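Local coordinates for hypothetical protein (Bacteroides caccae, PDB 4M8R), which is of unknown function, a DUF4784 family protein that pairs an N-terminal Ig-like domain with a domain related to beta-propellers, at residues S88-F93 against G104-A109. Sequence-based numbering, arbitrary orientation.
Sequences SRVEIF and GKVLLA. With PO4 (phosphate ion), chain D.
R89 and K105 reach across from adjacent antiparallel strands to share one phosphate oxygen. R89 NH2 donates to PO4 O2 at 2.8 Å, the oxygen lying at the edge of the guanidinium; K105 NZ grips the same ion through both O2 and O4. R89 has CG anti to the backbone N (chi1 162°) and runs extended to NE. K105 CD lies 3.7 Å from R89 NH2; beyond it the lysine chain bends at chi3 (-68°), placing CE on the phosphate side. The two cationic groups come within 4.6 Å (R89 NH2 to K105 NZ), a repulsion the anion probably offsets, helped by a long salt bridge from R89 NH2 to E91 OE1 (3.7 Å). An alanine in place of K105 would remove both bonds from NZ and would probably leave the phosphate less firmly held, and the R89 guanidinium without the CD beside it. The phosphate, which probably came from the crystallisation liquor, is also hydrogen-bonded by R213 and N238 of the second subunit, so it bridges two chains; N238 of that subunit also accepts from R89 NH1 through its backbone O and donates from ND2 to E91 OE1, while E91 OE2 bonds to S102.

On the face carrying V90, I92, V106 and L108, V90 CG2 rests 3.7 Å from L108 CB, and V90 CB meets V106 CG2 at 3.9 Å. I92 CD1 approaches that same V106 methyl, while F46 and F48 of strand 43-50 pack against V90.

Five backbone hydrogen bonds fix the register: S88 and L108 exchange two, V90 and V106 two more, and I92 N gives one to G104 O. This is an antiparallel beta hairpin, strands 88-96 and 99-108, within the N-terminal Ig-like domain, one face largely apolar and the other turned to a subunit interface.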
loop_
_atom_site.group_PDB
_atom_site.type_symbol
_atom_site.label_atom_id
_atom_site.label_comp_id
_atom_site.label_asym_id
_atom_site.label_seq_id
_atom_site.Cartn_x
_atom_site.Cartn_y
_atom_site.Cartn_z
ATOM N N SER A 88 6.991 -21.991 -11.537
ATOM C CA SER A 88 6.511 -21.298 -12.725
ATOM C C SER A 88 6.563 -22.144 -13.979
ATOM O O SER A 88 7.480 -22.944 -14.167
ATOM C CB SER A 88 7.369 -20.062 -12.974
ATOM O OG SER A 88 7.206 -19.113 -11.944
ATOM N N ARG A 89 5.577 -21.935 -14.840
ATOM C CA ARG A 89 5.687 -22.291 -16.246
ATOM C C ARG A 89 6.608 -21.255 -16.888
ATOM O O ARG A 89 6.295 -20.058 -16.892
ATOM C CB ARG A 89 4.312 -22.259 -16.920
ATOM C CG ARG A 89 4.327 -22.193 -18.442
ATOM C CD ARG A 89 2.909 -22.053 -18.973
ATOM N NE ARG A 89 2.830 -22.012 -20.436
ATOM C CZ ARG A 89 2.865 -20.904 -21.180
ATOM N NH1 ARG A 89 2.987 -19.700 -20.630
ATOM N NH2 ARG A 89 2.772 -21.007 -22.500
ATOM N N VAL A 90 7.739 -21.717 -17.416
ATOM C CA VAL A 90 8.723 -20.829 -18.024
ATOM C C VAL A 90 8.797 -21.101 -19.518
ATOM O O VAL A 90 9.089 -22.225 -19.928
ATOM C CB VAL A 90 10.119 -21.032 -17.411
ATOM C CG1 VAL A 90 11.136 -20.101 -18.062
ATOM C CG2 VAL A 90 10.068 -20.798 -15.909
ATOM N N GLU A 91 8.534 -20.074 -20.322
ATOM C CA GLU A 91 8.718 -20.173 -21.759
ATOM C C GLU A 91 10.040 -19.515 -22.122
ATOM O O GLU A 91 10.339 -18.409 -21.659
ATOM C CB GLU A 91 7.571 -19.512 -22.515
ATOM C CG GLU A 91 7.631 -19.759 -24.017
ATOM C CD GLU A 91 6.318 -19.502 -24.731
ATOM O OE1 GLU A 91 5.390 -18.918 -24.123
ATOM O OE2 GLU A 91 6.221 -19.881 -25.919
ATOM N N ILE A 92 10.820 -20.215 -22.946
ATOM C CA ILE A 92 12.183 -19.827 -23.285
ATOM C C ILE A 92 12.230 -19.336 -24.727
ATOM O O ILE A 92 11.844 -20.058 -25.647
ATOM C CB ILE A 92 13.137 -21.021 -23.099
ATOM C CG1 ILE A 92 13.075 -21.512 -21.652
ATOM C CG2 ILE A 92 14.568 -20.644 -23.451
ATOM C CD1 ILE A 92 13.754 -22.842 -21.424
ATOM N N PHE A 93 12.705 -18.104 -24.910
ATOM C CA PHE A 93 12.729 -17.454 -26.218
ATOM C C PHE A 93 14.148 -17.147 -26.676
ATOM O O PHE A 93 14.963 -16.658 -25.897
ATOM C CB PHE A 93 11.970 -16.125 -26.158
ATOM C CG PHE A 93 10.512 -16.264 -25.851
ATOM C CD1 PHE A 93 9.591 -16.449 -26.871
ATOM C CD2 PHE A 93 10.055 -16.186 -24.545
ATOM C CE1 PHE A 93 8.244 -16.566 -26.591
ATOM C CE2 PHE A 93 8.706 -16.304 -24.257
ATOM C CZ PHE A 93 7.800 -16.495 -25.281
ATOM N N GLY A 104 10.810 -23.389 -26.414
ATOM C CA GLY A 104 10.121 -24.404 -25.628
ATOM C C GLY A 104 9.745 -23.930 -24.241
ATOM O O GLY A 104 9.967 -22.770 -23.890
ATOM N N LYS A 105 9.189 -24.842 -23.452
ATOM C CA LYS A 105 8.714 -24.531 -22.113
ATOM C C LYS A 105 9.249 -25.528 -21.108
ATOM O O LYS A 105 9.492 -26.687 -21.440
ATOM C CB LYS A 105 7.194 -24.581 -22.079
ATOM C CG LYS A 105 6.525 -23.693 -23.111
ATOM C CD LYS A 105 5.018 -23.877 -23.107
ATOM C CE LYS A 105 4.619 -25.252 -23.611
ATOM N NZ LYS A 105 3.144 -25.381 -23.743
ATOM N N VAL A 106 9.436 -25.067 -19.880
ATOM C CA VAL A 106 9.794 -25.941 -18.777
ATOM C C VAL A 106 9.001 -25.543 -17.556
ATOM O O VAL A 106 8.470 -24.440 -17.487
ATOM C CB VAL A 106 11.298 -25.888 -18.441
ATOM C CG1 VAL A 106 12.122 -26.407 -19.606
ATOM C CG2 VAL A 106 11.738 -24.478 -18.069
ATOM N N LEU A 107 8.901 -26.464 -16.607
ATOM C CA LEU A 107 8.318 -26.172 -15.310
ATOM C C LEU A 107 9.478 -25.977 -14.346
ATOM O O LEU A 107 10.288 -26.886 -14.144
ATOM C CB LEU A 107 7.416 -27.318 -14.861
ATOM C CG LEU A 107 6.697 -27.156 -13.517
ATOM C CD1 LEU A 107 5.862 -25.885 -13.482
ATOM C CD2 LEU A 107 5.819 -28.368 -13.243
ATOM N N LEU A 108 9.577 -24.780 -13.779
ATOM C CA LEU A 108 10.680 -24.430 -12.888
ATOM C C LEU A 108 10.210 -24.524 -11.445
ATOM O O LEU A 108 9.261 -23.845 -11.055
ATOM C CB LEU A 108 11.167 -23.008 -13.187
ATOM C CG LEU A 108 12.367 -22.492 -12.390
ATOM C CD1 LEU A 108 13.603 -23.341 -12.639
ATOM C CD2 LEU A 108 12.634 -21.044 -12.751
ATOM N N ALA A 109 10.875 -25.356 -10.652
ATOM C CA ALA A 109 10.502 -25.540 -9.252
ATOM C C ALA A 109 10.722 -24.248 -8.476
ATOM O O ALA A 109 11.493 -23.396 -8.898
ATOM C CB ALA A 109 11.303 -26.672 -8.632
HETATM P P PO4 D . 1.379 -23.004 -25.343
HETATM O O1 PO4 D . 2.190 -21.869 -25.923
HETATM O O2 PO4 D . 1.562 -23.093 -23.847
HETATM O O3 PO4 D . -0.089 -22.812 -25.633
HETATM O O4 PO4 D . 1.878 -24.277 -25.976
#